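Local coordinates for Mll8374 protein (Mesorhizobium loti, PDB 3B5E) that probably hydrolyses carboxylic esters as a serine carboxylesterase of the alpha/beta hydrolase fold, at residues D79-E84 with E170-F175; F34-S39 with N123-L128; T161-G166 with P174-L179; K86-E91 with P146-V151. All coordinates share one frame; numbering follows the deposited sequence.

Contact 1: D79-E84 with E170-F175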
loop_
_atom_site.group_PDB
_atom_site.type_symbol
_atom_site.label_atom_id
_atom_site.label_comp_id
_atom_site.label_asym_id
_atom_site.label_seq_id
_atom_site.Cartn_x
_atom_site.Cartn_y
_atom_site.Cartn_z
ATOM N N ASP A 79 4.574 -7.022 -19.002
ATOM C CA ASP A 79 5.360 -5.978 -19.657
ATOM C C ASP A 79 5.031 -4.745 -18.827
ATOM O O ASP A 79 4.019 -4.747 -18.131
ATOM C CB ASP A 79 4.914 -5.755 -21.122
ATOM C CG ASP A 79 5.464 -6.791 -22.079
ATOM O OD1 ASP A 79 6.713 -6.887 -22.198
ATOM O OD2 ASP A 79 4.660 -7.520 -22.715
ATOM N N PRO A 80 5.862 -3.689 -18.882
ATOM C CA PRO A 80 5.417 -2.447 -18.205
ATOM C C PRO A 80 3.967 -2.056 -18.541
ATOM O O PRO A 80 3.530 -2.094 -19.703
ATOM C CB PRO A 80 6.439 -1.385 -18.644
ATOM C CG PRO A 80 7.709 -2.223 -18.923
ATOM C CD PRO A 80 7.213 -3.562 -19.470
ATOM N N THR A 81 3.254 -1.736 -17.466
ATOM C CA THR A 81 1.827 -1.398 -17.412
ATOM C C THR A 81 0.864 -2.593 -17.506
ATOM O O THR A 81 -0.332 -2.406 -17.299
ATOM C CB THR A 81 1.411 -0.318 -18.445
ATOM O OG1 THR A 81 1.278 -0.917 -19.741
ATOM C CG2 THR A 81 2.407 0.841 -18.481
ATOM N N ARG A 82 1.367 -3.804 -17.759
ATOM C CA ARG A 82 0.515 -4.984 -17.898
ATOM C C ARG A 82 0.928 -6.129 -16.989
ATOM O O ARG A 82 2.042 -6.627 -17.064
ATOM C CB ARG A 82 0.501 -5.483 -19.331
ATOM C CG ARG A 82 -0.248 -4.543 -20.263
ATOM C CD ARG A 82 -0.703 -5.221 -21.536
ATOM N NE ARG A 82 -1.721 -6.280 -21.411
ATOM C CZ ARG A 82 -1.515 -7.589 -21.628
ATOM N NH1 ARG A 82 -0.308 -8.071 -21.923
ATOM N NH2 ARG A 82 -2.534 -8.440 -21.529
ATOM N N PHE A 83 -0.020 -6.596 -16.192
ATOM C CA PHE A 83 0.283 -7.503 -15.103
ATOM C C PHE A 83 -0.514 -8.775 -15.226
ATOM O O PHE A 83 -1.615 -8.784 -15.803
ATOM C CB PHE A 83 0.056 -6.796 -13.773
ATOM C CG PHE A 83 0.824 -5.524 -13.675
ATOM C CD1 PHE A 83 2.167 -5.558 -13.356
ATOM C CD2 PHE A 83 0.238 -4.316 -13.995
ATOM C CE1 PHE A 83 2.910 -4.411 -13.319
ATOM C CE2 PHE A 83 0.979 -3.160 -13.988
ATOM C CZ PHE A 83 2.317 -3.201 -13.618
ATOM N N GLU A 84 0.044 -9.862 -14.699
ATOM C CA GLU A 84 -0.598 -11.171 -14.770
ATOM C C GLU A 84 -1.774 -11.188 -13.801
ATOM O O GLU A 84 -1.594 -11.076 -12.595
ATOM C CB GLU A 84 0.392 -12.297 -14.456
ATOM C CG GLU A 84 1.521 -12.373 -15.458
ATOM C CD GLU A 84 2.459 -13.544 -15.248
ATOM O OE1 GLU A 84 2.233 -14.327 -14.304
ATOM O OE2 GLU A 84 3.431 -13.673 -16.027
ATOM N N GLU A 170 6.652 10.742 -15.903
ATOM C CA GLU A 170 6.317 10.740 -17.323
ATOM C C GLU A 170 5.612 9.444 -17.764
ATOM O O GLU A 170 4.626 9.476 -18.509
ATOM C CB GLU A 170 7.613 10.940 -18.100
ATOM C CG GLU A 170 7.489 11.145 -19.569
ATOM C CD GLU A 170 8.873 11.343 -20.240
ATOM O OE1 GLU A 170 9.870 10.696 -19.796
ATOM O OE2 GLU A 170 8.957 12.124 -21.215
ATOM N N THR A 171 6.070 8.328 -17.225
ATOM C CA THR A 171 5.595 7.015 -17.629
ATOM C C THR A 171 4.216 6.708 -17.030
ATOM O O THR A 171 3.338 6.215 -17.724
ATOM C CB THR A 171 6.610 5.907 -17.218
ATOM O OG1 THR A 171 7.881 6.189 -17.803
ATOM C CG2 THR A 171 6.158 4.498 -17.674
ATOM N N TYR A 172 4.051 6.975 -15.740
ATOM C CA TYR A 172 2.878 6.508 -14.991
ATOM C C TYR A 172 1.852 7.568 -14.610
ATOM O O TYR A 172 0.688 7.213 -14.338
ATOM C CB TYR A 172 3.351 5.776 -13.739
ATOM C CG TYR A 172 4.185 4.590 -14.113
ATOM C CD1 TYR A 172 3.615 3.528 -14.797
ATOM C CD2 TYR A 172 5.539 4.522 -13.793
ATOM C CE1 TYR A 172 4.357 2.417 -15.191
ATOM C CE2 TYR A 172 6.308 3.405 -14.194
ATOM C CZ TYR A 172 5.697 2.356 -14.878
ATOM O OH TYR A 172 6.399 1.238 -15.257
ATOM N N GLY A 173 2.263 8.841 -14.619
ATOM C CA GLY A 173 1.352 9.965 -14.366
ATOM C C GLY A 173 0.011 9.957 -15.114
ATOM O O GLY A 173 -1.022 10.210 -14.514
ATOM N N PRO A 174 0.009 9.655 -16.425
ATOM C CA PRO A 174 -1.228 9.617 -17.213
ATOM C C PRO A 174 -2.353 8.650 -16.803
ATOM O O PRO A 174 -3.497 8.827 -17.250
ATOM C CB PRO A 174 -0.740 9.226 -18.612
ATOM C CG PRO A 174 0.668 9.523 -18.650
ATOM C CD PRO A 174 1.185 9.326 -17.267
ATOM N N PHE A 175 -2.049 7.647 -15.973
ATOM C CA PHE A 175 -3.014 6.643 -15.593
ATOM C C PHE A 175 -3.715 7.014 -14.308
ATOM O O PHE A 175 -4.678 6.347 -13.927
ATOM C CB PHE A 175 -2.344 5.256 -15.443
ATOM C CG PHE A 175 -1.496 4.872 -16.617
ATOM C CD1 PHE A 175 -2.081 4.733 -17.874
ATOM C CD2 PHE A 175 -0.129 4.701 -16.477
ATOM C CE1 PHE A 175 -1.331 4.393 -18.979
ATOM C CE2 PHE A 175 0.644 4.335 -17.581
ATOM C CZ PHE A 175 0.029 4.199 -18.845
HETATM O O HOH W 1 4.943 -1.173 -14.972
#
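Thr81 reaches Phe175 and Tyr172 with a single methyl group. Its CG2 lies 4.0 Å from Phe175 CE2 and 4.1 Å from Tyr172 CE1, meeting both rings obliquely. The Thr81 and Phe175 side chains cross at about a right angle. Beside this, CB of Pro80 comes within 4.3 Å of Tyr172 OH, a loose van der Waals approach to the hydroxyl. One water stands 3.1 Å from Thr81 N, whose hydrogen it accepts, and 2.8 Å from Tyr172 OH. The methyl is aimed by the threonine's first torsion (chi1 78°), which sets OG1 between N and the carbonyl carbon and CG2 beside N. OG1 also makes a short bond of 2.5 Å to Pro80 O, in the carbonyl plane and on a lone pair. A serine here would remove CG2 and would probably leave the ring atoms of Tyr172 and Phe175 without their apolar mate. Further out, the type II turn from Asp79 to Arg82 presents Thr81, closed by Arg82 N to Asp79 O at 2.8 Å. On the other side, Thr171 CG2 lies over one face of the Tyr172 ring, 3.5 Å above its plane, and Tyr172 N bonds to Asp169 OD1. Asp169 and His199, whose ring meets that of Tyr172, belong to a probable Ser-His-Asp triad. The contact is thus a surface bridge from a beta-hairpin turn to the loop following the probable acid residue of an alpha/beta hydrolase.

Contact 2: F34-S39 with N123-L128. With EDO (1,2-ethanediol), chain I; SO4 (sulfate ion), chain C.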
loop_
_atom_site.group_PDB
_atom_site.type_symbol
_atom_site.label_atom_id
_atom_site.label_comp_id
_atom_site.label_asym_id
_atom_site.label_seq_id
_atom_site.Cartn_x
_atom_site.Cartn_y
_atom_site.Cartn_z
ATOM N N PHE A 34 0.570 -0.638 7.605
ATOM C CA PHE A 34 1.094 -1.688 6.738
ATOM C C PHE A 34 1.799 -1.019 5.567
ATOM O O PHE A 34 1.224 -0.127 4.931
ATOM C CB PHE A 34 -0.021 -2.578 6.186
ATOM C CG PHE A 34 -0.585 -3.544 7.176
ATOM C CD1 PHE A 34 -1.472 -3.121 8.155
ATOM C CD2 PHE A 34 -0.257 -4.883 7.105
ATOM C CE1 PHE A 34 -2.015 -4.031 9.071
ATOM C CE2 PHE A 34 -0.802 -5.792 8.008
ATOM C CZ PHE A 34 -1.689 -5.367 8.979
ATOM N N LEU A 35 3.052 -1.395 5.344
ATOM C CA LEU A 35 3.913 -0.816 4.322
ATOM C C LEU A 35 4.180 -1.847 3.232
ATOM O O LEU A 35 4.594 -2.978 3.525
ATOM C CB LEU A 35 5.233 -0.349 4.932
ATOM C CG LEU A 35 5.220 0.479 6.207
ATOM C CD1 LEU A 35 6.695 0.785 6.580
ATOM C CD2 LEU A 35 4.442 1.735 6.024
ATOM N N LEU A 36 3.925 -1.456 1.968
ATOM C CA LEU A 36 4.178 -2.297 0.795
ATOM C C LEU A 36 5.056 -1.563 -0.204
ATOM O O LEU A 36 4.608 -0.646 -0.911
ATOM C CB LEU A 36 2.873 -2.741 0.129
ATOM C CG LEU A 36 1.912 -3.641 0.922
ATOM C CD1 LEU A 36 1.028 -2.802 1.896
ATOM C CD2 LEU A 36 1.036 -4.560 0.050
ATOM N N HIS A 37 6.293 -2.016 -0.260
ATOM C CA HIS A 37 7.369 -1.462 -1.066
ATOM C C HIS A 37 7.148 -1.503 -2.590
ATOM O O HIS A 37 6.346 -2.268 -3.095
ATOM C CB HIS A 37 8.679 -2.198 -0.681
ATOM C CG HIS A 37 8.679 -3.666 -1.005
ATOM N ND1 HIS A 37 8.854 -4.145 -2.289
ATOM C CD2 HIS A 37 8.479 -4.760 -0.224
ATOM C CE1 HIS A 37 8.758 -5.465 -2.282
ATOM N NE2 HIS A 37 8.544 -5.868 -1.039
ATOM N N GLY A 38 7.929 -0.691 -3.308
ATOM C CA GLY A 38 7.989 -0.753 -4.754
ATOM C C GLY A 38 8.714 -1.993 -5.245
ATOM O O GLY A 38 9.420 -2.672 -4.488
ATOM N N SER A 39 8.547 -2.275 -6.522
ATOM C CA SER A 39 9.162 -3.467 -7.129
ATOM C C SER A 39 10.679 -3.335 -7.191
ATOM O O SER A 39 11.206 -2.229 -7.397
ATOM C CB SER A 39 8.601 -3.727 -8.511
ATOM O OG SER A 39 9.183 -2.862 -9.460
ATOM N N ASN A 123 -0.386 -0.791 -5.876
ATOM C CA ASN A 123 -1.303 -1.484 -6.764
ATOM C C ASN A 123 -1.781 -2.807 -6.158
ATOM O O ASN A 123 -2.857 -3.283 -6.468
ATOM C CB ASN A 123 -0.682 -1.632 -8.163
ATOM C CG ASN A 123 -0.253 -0.275 -8.739
ATOM O OD1 ASN A 123 -0.892 0.749 -8.444
ATOM N ND2 ASN A 123 0.833 -0.255 -9.508
ATOM N N LEU A 124 -0.969 -3.396 -5.279
ATOM C CA LEU A 124 -1.442 -4.481 -4.401
ATOM C C LEU A 124 -2.529 -3.949 -3.476
ATOM O O LEU A 124 -3.578 -4.551 -3.373
ATOM C CB LEU A 124 -0.273 -5.069 -3.564
ATOM C CG LEU A 124 -0.457 -6.435 -2.850
ATOM C CD1 LEU A 124 -1.418 -6.280 -1.647
ATOM C CD2 LEU A 124 -0.947 -7.539 -3.851
ATOM N N VAL A 125 -2.285 -2.820 -2.809
ATOM C CA VAL A 125 -3.298 -2.243 -1.898
ATOM C C VAL A 125 -4.641 -1.945 -2.598
ATOM O O VAL A 125 -5.693 -2.309 -2.088
ATOM C CB VAL A 125 -2.795 -0.990 -1.186
ATOM C CG1 VAL A 125 -3.932 -0.353 -0.328
ATOM C CG2 VAL A 125 -1.537 -1.304 -0.293
ATOM N N SER A 126 -4.613 -1.291 -3.765
ATOM C CA SER A 126 -5.865 -0.954 -4.458
ATOM C C SER A 126 -6.580 -2.237 -4.891
ATOM O O SER A 126 -7.799 -2.349 -4.791
ATOM C CB SER A 126 -5.598 -0.035 -5.660
ATOM O OG SER A 126 -4.849 -0.705 -6.661
ATOM N N SER A 127 -5.824 -3.222 -5.351
ATOM C CA SER A 127 -6.408 -4.529 -5.704
ATOM C C SER A 127 -7.054 -5.234 -4.509
ATOM O O SER A 127 -8.091 -5.869 -4.645
ATOM C CB SER A 127 -5.322 -5.434 -6.302
ATOM O OG SER A 127 -4.906 -4.881 -7.515
ATOM N N LEU A 128 -6.392 -5.123 -3.354
ATOM C CA LEU A 128 -6.895 -5.679 -2.115
ATOM C C LEU A 128 -8.249 -5.067 -1.788
ATOM O O LEU A 128 -9.184 -5.787 -1.432
ATOM C CB LEU A 128 -5.881 -5.467 -0.989
ATOM C CG LEU A 128 -6.222 -5.982 0.417
ATOM C CD1 LEU A 128 -6.388 -7.522 0.462
ATOM C CD2 LEU A 128 -5.171 -5.467 1.403
HETATM C C1 EDO I . 3.447 0.691 -11.578
HETATM O O1 EDO I . 4.189 0.112 -10.520
HETATM C C2 EDO I . 3.159 2.155 -11.272
HETATM O O2 EDO I . 2.033 2.370 -10.394
HETATM S S SO4 C . 6.117 -2.319 -11.650
HETATM O O1 SO4 C . 4.969 -2.915 -11.015
HETATM O O2 SO4 C . 7.347 -3.064 -11.458
HETATM O O3 SO4 C . 6.402 -1.072 -11.062
HETATM O O4 SO4 C . 5.892 -2.251 -13.087
#
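Leu36, on strand 32-36, packs its two methyls against helix 120-131, and this apolar pairing is the whole direct contact. Leu36 CD2 meets Leu124 CD1 at 3.4 Å, tighter than usual van der Waals contact, with the side chains crossing at about a right angle. The other branch, Leu36 CD1, rests 3.7 Å from Val125 CG2. Leu124 delivers its methyl because CG stands opposite the backbone N (chi1 -165°), and all three residues are buried.

Hydrogen bonds run within each segment. His37 ND1 donates to Gly38 O at 2.7 Å in a nearly straight bond (176°), with the oxygen in the ring plane but the donor 42° above the carbonyl plane. His37 NE2 is engaged by Gly64 N, so both ring nitrogens are tied. In the helix, Asn123 O accepts from Ser127 N and, at 2.8 Å, from Ser127 OG, the latter nearly along the C=O axis.

Two small molecules, both probably from the crystallisation liquor, lie at the polar end. Asn123 ND2 donates to O2 of an ethanediol at 3.0 Å, while Ser39 OG donates to sulfate O2 at 2.7 Å. Replacing Asn123 by leucine would probably leave Met145 N, now bonded to OD1, without its acceptor and the diol without this donor. The diol also bonds Ser119 OG, the probable nucleophile. Chemically, then, greasy strand-helix packing gives way to polar groups lining what may be the active-site pocket.

Contact 3: T161-G166 with P174-L179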
loop_
_atom_site.group_PDB
_atom_site.type_symbol
_atom_site.label_atom_id
_atom_site.label_comp_id
_atom_site.label_asym_id
_atom_site.label_seq_id
_atom_site.Cartn_x
_atom_site.Cartn_y
_atom_site.Cartn_z
ATOM N N THR A 161 -9.173 7.040 0.639
ATOM C CA THR A 161 -7.990 6.746 -0.130
ATOM C C THR A 161 -7.288 8.054 -0.487
ATOM O O THR A 161 -7.928 9.001 -0.970
ATOM C CB THR A 161 -8.356 6.008 -1.416
ATOM O OG1 THR A 161 -9.317 4.983 -1.116
ATOM C CG2 THR A 161 -7.113 5.396 -2.042
ATOM N N LEU A 162 -5.986 8.116 -0.205
ATOM C CA LEU A 162 -5.133 9.183 -0.651
ATOM C C LEU A 162 -4.314 8.629 -1.838
ATOM O O LEU A 162 -3.814 7.506 -1.766
ATOM C CB LEU A 162 -4.203 9.635 0.486
ATOM C CG LEU A 162 -3.074 10.572 0.130
ATOM C CD1 LEU A 162 -3.552 12.016 -0.212
ATOM C CD2 LEU A 162 -2.070 10.570 1.283
ATOM N N ILE A 163 -4.197 9.427 -2.913
ATOM C CA ILE A 163 -3.351 9.137 -4.074
ATOM C C ILE A 163 -2.387 10.294 -4.242
ATOM O O ILE A 163 -2.808 11.484 -4.175
ATOM C CB ILE A 163 -4.208 8.941 -5.372
ATOM C CG1 ILE A 163 -5.069 7.679 -5.259
ATOM C CG2 ILE A 163 -3.306 8.957 -6.622
ATOM C CD1 ILE A 163 -6.163 7.601 -6.322
ATOM N N ILE A 164 -1.088 9.993 -4.382
ATOM C CA ILE A 164 -0.124 11.027 -4.722
ATOM C C ILE A 164 0.589 10.680 -6.010
ATOM O O ILE A 164 1.324 9.684 -6.077
ATOM C CB ILE A 164 0.909 11.243 -3.640
ATOM C CG1 ILE A 164 0.244 11.390 -2.274
ATOM C CG2 ILE A 164 1.789 12.500 -3.999
ATOM C CD1 ILE A 164 1.218 11.777 -1.165
ATOM N N ALA A 165 0.305 11.483 -7.039
ATOM C CA ALA A 165 0.869 11.380 -8.371
ATOM C C ALA A 165 2.030 12.325 -8.490
ATOM O O ALA A 165 2.062 13.411 -7.908
ATOM C CB ALA A 165 -0.179 11.734 -9.438
ATOM N N GLY A 166 2.973 11.945 -9.343
ATOM C CA GLY A 166 4.079 12.833 -9.614
ATOM C C GLY A 166 3.903 13.557 -10.943
ATOM O O GLY A 166 3.739 12.932 -11.968
ATOM N N PRO A 174 0.009 9.655 -16.425
ATOM C CA PRO A 174 -1.228 9.617 -17.213
ATOM C C PRO A 174 -2.353 8.650 -16.803
ATOM O O PRO A 174 -3.497 8.827 -17.250
ATOM C CB PRO A 174 -0.740 9.226 -18.612
ATOM C CG PRO A 174 0.668 9.523 -18.650
ATOM C CD PRO A 174 1.185 9.326 -17.267
ATOM N N PHE A 175 -2.049 7.647 -15.973
ATOM C CA PHE A 175 -3.014 6.643 -15.593
ATOM C C PHE A 175 -3.715 7.014 -14.308
ATOM O O PHE A 175 -4.678 6.347 -13.927
ATOM C CB PHE A 175 -2.344 5.256 -15.443
ATOM C CG PHE A 175 -1.496 4.872 -16.617
ATOM C CD1 PHE A 175 -2.081 4.733 -17.874
ATOM C CD2 PHE A 175 -0.129 4.701 -16.477
ATOM C CE1 PHE A 175 -1.331 4.393 -18.979
ATOM C CE2 PHE A 175 0.644 4.335 -17.581
ATOM C CZ PHE A 175 0.029 4.199 -18.845
ATOM N N VAL A 176 -3.272 8.081 -13.634
ATOM C CA VAL A 176 -3.882 8.449 -12.362
ATOM C C VAL A 176 -5.368 8.900 -12.456
ATOM O O VAL A 176 -6.175 8.445 -11.650
ATOM C CB VAL A 176 -2.976 9.412 -11.532
ATOM C CG1 VAL A 176 -3.686 9.834 -10.232
ATOM C CG2 VAL A 176 -1.679 8.703 -11.248
ATOM N N PRO A 177 -5.760 9.754 -13.441
ATOM C CA PRO A 177 -7.181 10.073 -13.550
ATOM C C PRO A 177 -8.094 8.840 -13.604
ATOM O O PRO A 177 -9.119 8.817 -12.903
ATOM C CB PRO A 177 -7.240 10.931 -14.822
ATOM C CG PRO A 177 -5.933 11.651 -14.795
ATOM C CD PRO A 177 -4.956 10.599 -14.354
ATOM N N ALA A 178 -7.696 7.804 -14.357
ATOM C CA ALA A 178 -8.520 6.590 -14.470
ATOM C C ALA A 178 -8.715 5.918 -13.094
ATOM O O ALA A 178 -9.810 5.447 -12.774
ATOM C CB ALA A 178 -7.903 5.616 -15.497
ATOM N N LEU A 179 -7.659 5.909 -12.273
ATOM C CA LEU A 179 -7.739 5.310 -10.938
ATOM C C LEU A 179 -8.660 6.113 -10.040
ATOM O O LEU A 179 -9.425 5.538 -9.270
ATOM C CB LEU A 179 -6.350 5.210 -10.303
ATOM C CG LEU A 179 -6.273 4.349 -9.048
ATOM C CD1 LEU A 179 -6.769 2.871 -9.271
ATOM C CD2 LEU A 179 -4.842 4.457 -8.484
#
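Val176 wedges its two methyls between Ile163 and Ala165 on strand 160-166, and this is the tightly packed part of the contact. Val176 CG1 lies 3.7 Å from Ile163 CG2, and the two side chains slide past each other in opposite directions. The second methyl, Val176 CG2, sits 3.8 Å from Ala165 CB. That division follows from the valine's first torsion (chi1 177°): CG1 takes the position opposite the backbone N, while CG2 lies beside it. The small alanine matches a close approach of the backbones, with CA atoms of Ala165 and Val176 6.9 Å apart. One turn further along the helix the fit slackens. Leu179 CD2 reaches Ile163 CD1 at 4.0 Å, the two chains inclined to each other, and this is the longest of the three side-chain pairs. Ile163, with its two ends on different helix residues, bridges Val176 and Leu179, and all four touching residues are buried.

The solvent side is different in character. Pro177 and Ala178 are exposed and make no contact with the strand segment, so in these residues the helix meets the sheet through Val176 and Leu179. The opposite sheet face is covered by helix 203-214, which Leu162 and Ile164 touch. Strand 160-166, helix 176-185 and strand 189-195 form a beta-alpha-beta unit with parallel neighbouring strands, the repeating element of the three-layered alpha/beta hydrolase fold.

Contact 4: K86-E91 with P146-V151. With EDO (1,2-ethanediol), chain N.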
loop_
_atom_site.group_PDB
_atom_site.type_symbol
_atom_site.label_atom_id
_atom_site.label_comp_id
_atom_site.label_asym_id
_atom_site.label_seq_id
_atom_site.Cartn_x
_atom_site.Cartn_y
_atom_site.Cartn_z
ATOM N N LYS A 86 -3.994 -13.508 -12.934
ATOM C CA LYS A 86 -3.995 -14.654 -12.019
ATOM C C LYS A 86 -3.043 -14.437 -10.814
ATOM O O LYS A 86 -3.345 -14.822 -9.681
ATOM C CB LYS A 86 -3.657 -15.933 -12.812
ATOM C CG LYS A 86 -3.740 -17.210 -12.042
ATOM N N SER A 87 -1.912 -13.787 -11.072
ATOM C CA SER A 87 -0.967 -13.406 -10.044
ATOM C C SER A 87 -1.497 -12.344 -9.078
ATOM O O SER A 87 -1.350 -12.479 -7.862
ATOM C CB SER A 87 0.335 -12.967 -10.679
ATOM O OG SER A 87 1.313 -12.748 -9.682
ATOM N N ILE A 88 -2.145 -11.314 -9.609
ATOM C CA ILE A 88 -2.753 -10.289 -8.758
ATOM C C ILE A 88 -3.779 -10.952 -7.843
ATOM O O ILE A 88 -3.814 -10.712 -6.655
ATOM C CB ILE A 88 -3.444 -9.151 -9.569
ATOM C CG1 ILE A 88 -2.424 -8.387 -10.440
ATOM C CG2 ILE A 88 -4.181 -8.140 -8.622
ATOM C CD1 ILE A 88 -3.009 -7.373 -11.440
ATOM N N LEU A 89 -4.607 -11.800 -8.416
ATOM C CA LEU A 89 -5.660 -12.448 -7.635
ATOM C C LEU A 89 -5.078 -13.328 -6.502
ATOM O O LEU A 89 -5.550 -13.253 -5.359
ATOM C CB LEU A 89 -6.589 -13.234 -8.543
ATOM C CG LEU A 89 -7.817 -12.511 -9.136
ATOM C CD1 LEU A 89 -7.518 -11.116 -9.677
ATOM C CD2 LEU A 89 -8.414 -13.364 -10.224
ATOM N N ALA A 90 -4.043 -14.114 -6.816
ATOM C CA ALA A 90 -3.473 -15.064 -5.876
ATOM C C ALA A 90 -2.772 -14.338 -4.743
ATOM O O ALA A 90 -2.940 -14.693 -3.575
ATOM C CB ALA A 90 -2.514 -16.037 -6.581
ATOM N N GLU A 91 -1.972 -13.343 -5.094
ATOM C CA GLU A 91 -1.156 -12.613 -4.119
ATOM C C GLU A 91 -2.004 -11.705 -3.252
ATOM O O GLU A 91 -1.753 -11.570 -2.054
ATOM C CB GLU A 91 -0.030 -11.863 -4.836
ATOM C CG GLU A 91 0.967 -12.784 -5.562
ATOM C CD GLU A 91 1.644 -13.777 -4.622
ATOM O OE1 GLU A 91 2.167 -13.369 -3.562
ATOM O OE2 GLU A 91 1.632 -14.981 -4.944
ATOM N N PRO A 146 -4.142 1.830 -12.362
ATOM C CA PRO A 146 -5.011 0.661 -12.455
ATOM C C PRO A 146 -4.245 -0.536 -13.012
ATOM O O PRO A 146 -3.424 -0.382 -13.919
ATOM C CB PRO A 146 -6.124 1.102 -13.443
ATOM C CG PRO A 146 -6.014 2.625 -13.509
ATOM C CD PRO A 146 -4.546 2.890 -13.306
ATOM N N VAL A 147 -4.497 -1.699 -12.421
ATOM C CA VAL A 147 -3.810 -2.958 -12.779
ATOM C C VAL A 147 -4.747 -4.139 -13.050
ATOM O O VAL A 147 -4.322 -5.134 -13.631
ATOM C CB VAL A 147 -2.768 -3.384 -11.706
ATOM C CG1 VAL A 147 -1.704 -2.293 -11.529
ATOM C CG2 VAL A 147 -3.412 -3.711 -10.321
ATOM N N LEU A 148 -6.005 -4.042 -12.611
ATOM C CA LEU A 148 -6.969 -5.113 -12.736
ATOM C C LEU A 148 -7.732 -4.925 -14.018
ATOM O O LEU A 148 -8.235 -3.856 -14.276
ATOM C CB LEU A 148 -7.982 -5.117 -11.591
ATOM C CG LEU A 148 -7.664 -5.872 -10.318
ATOM C CD1 LEU A 148 -8.891 -5.757 -9.376
ATOM C CD2 LEU A 148 -7.313 -7.329 -10.661
ATOM N N ASP A 149 -7.829 -5.965 -14.819
ATOM C CA ASP A 149 -8.601 -5.880 -16.047
ATOM C C ASP A 149 -10.105 -5.951 -15.796
ATOM O O ASP A 149 -10.867 -5.281 -16.480
ATOM C CB ASP A 149 -8.236 -7.014 -17.010
ATOM C CG ASP A 149 -6.826 -6.881 -17.589
ATOM O OD1 ASP A 149 -6.202 -5.791 -17.454
ATOM O OD2 ASP A 149 -6.361 -7.909 -18.164
ATOM N N HIS A 150 -10.528 -6.797 -14.873
ATOM C CA HIS A 150 -11.934 -6.909 -14.534
ATOM C C HIS A 150 -12.062 -6.618 -13.037
ATOM O O HIS A 150 -11.348 -7.194 -12.203
ATOM C CB HIS A 150 -12.497 -8.279 -14.936
ATOM C CG HIS A 150 -12.278 -8.610 -16.387
ATOM N ND1 HIS A 150 -12.699 -7.786 -17.413
ATOM C CD2 HIS A 150 -11.655 -9.658 -16.980
ATOM C CE1 HIS A 150 -12.356 -8.318 -18.574
ATOM N NE2 HIS A 150 -11.721 -9.454 -18.340
ATOM N N VAL A 151 -12.916 -5.648 -12.719
ATOM C CA VAL A 151 -13.102 -5.191 -11.354
ATOM C C VAL A 151 -14.465 -5.672 -10.922
ATOM O O VAL A 151 -15.433 -5.465 -11.637
ATOM C CB VAL A 151 -13.017 -3.647 -11.279
ATOM C CG1 VAL A 151 -13.049 -3.191 -9.858
ATOM C CG2 VAL A 151 -11.744 -3.146 -11.986
HETATM C C1 EDO N . -3.265 -14.205 -16.950
HETATM O O1 EDO N . -3.683 -14.375 -15.606
HETATM C C2 EDO N . -3.887 -12.927 -17.479
HETATM O O2 EDO N . -2.960 -11.879 -17.248
#
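Ile88 and Leu148 have the closest CA atoms, 7.8 Å apart, where helix 85-106 faces an irregular run of chain at 146-151. Side chains fill the interval, and Ile88 carries most of it with two different branches. Its CD1 touches the Val147 backbone at O (3.4 Å) and the side chain at CG2 (3.9 Å). Its CG2 turns to Leu148 CD2 at 3.8 Å. The split arises at the first torsion (chi1 -62°), which sets CG2 opposite the backbone N and CG1, with CD1 at its end, opposite the carbonyl carbon. Leu148 CD2 also meets Leu89 CD1 at 3.9 Å, so one leucine methyl is shared by consecutive helix residues. The paired side chains cross at slanting angles.

Burial is uneven: Ile88 and Val147 are enclosed, Leu148 is partly exposed and Leu89 is exposed. Hydrogen bonds flank the apolar patch at the helix start, where Gln85 NE2 bonds to Val147 O and Gln85 OE1 to Asp149 N. At the same end Lys86 N donates to O1 of an ethanediol at 2.8 Å (160°), probably from the crystallisation liquor. The arrangement is a helix-to-loop junction of the alpha/beta hydrolase fold, joining the first turns of the long helix 85-106 to the connection that leads from strand 138-142 to strand 160-166 of the central sheet.

How the contacts relate
Contact 2 lies deepest, its centre about 3 Å from that of the chain, whereas contacts 1, 3 and 4 lie about 17, 13 and 15 Å out. Contacts 2 and 3 pack helices on the same mixed sheet, with nearest atoms about 5 Å apart. Contact 4 touches contact 2 where Ser127 OG meets Val147 CG2 at 3.4 Å, and contact 1 where Phe83 CD2 meets Val147 CG1 at 3.7 Å. Phe175, shared by contacts 1 and 3, packs its O against Pro146 CD of contact 4 at 3.5 Å. Contacts 1 and 2 each border the probable catalytic site: Tyr172 touches its triad and Leu36 its nucleophile elbow.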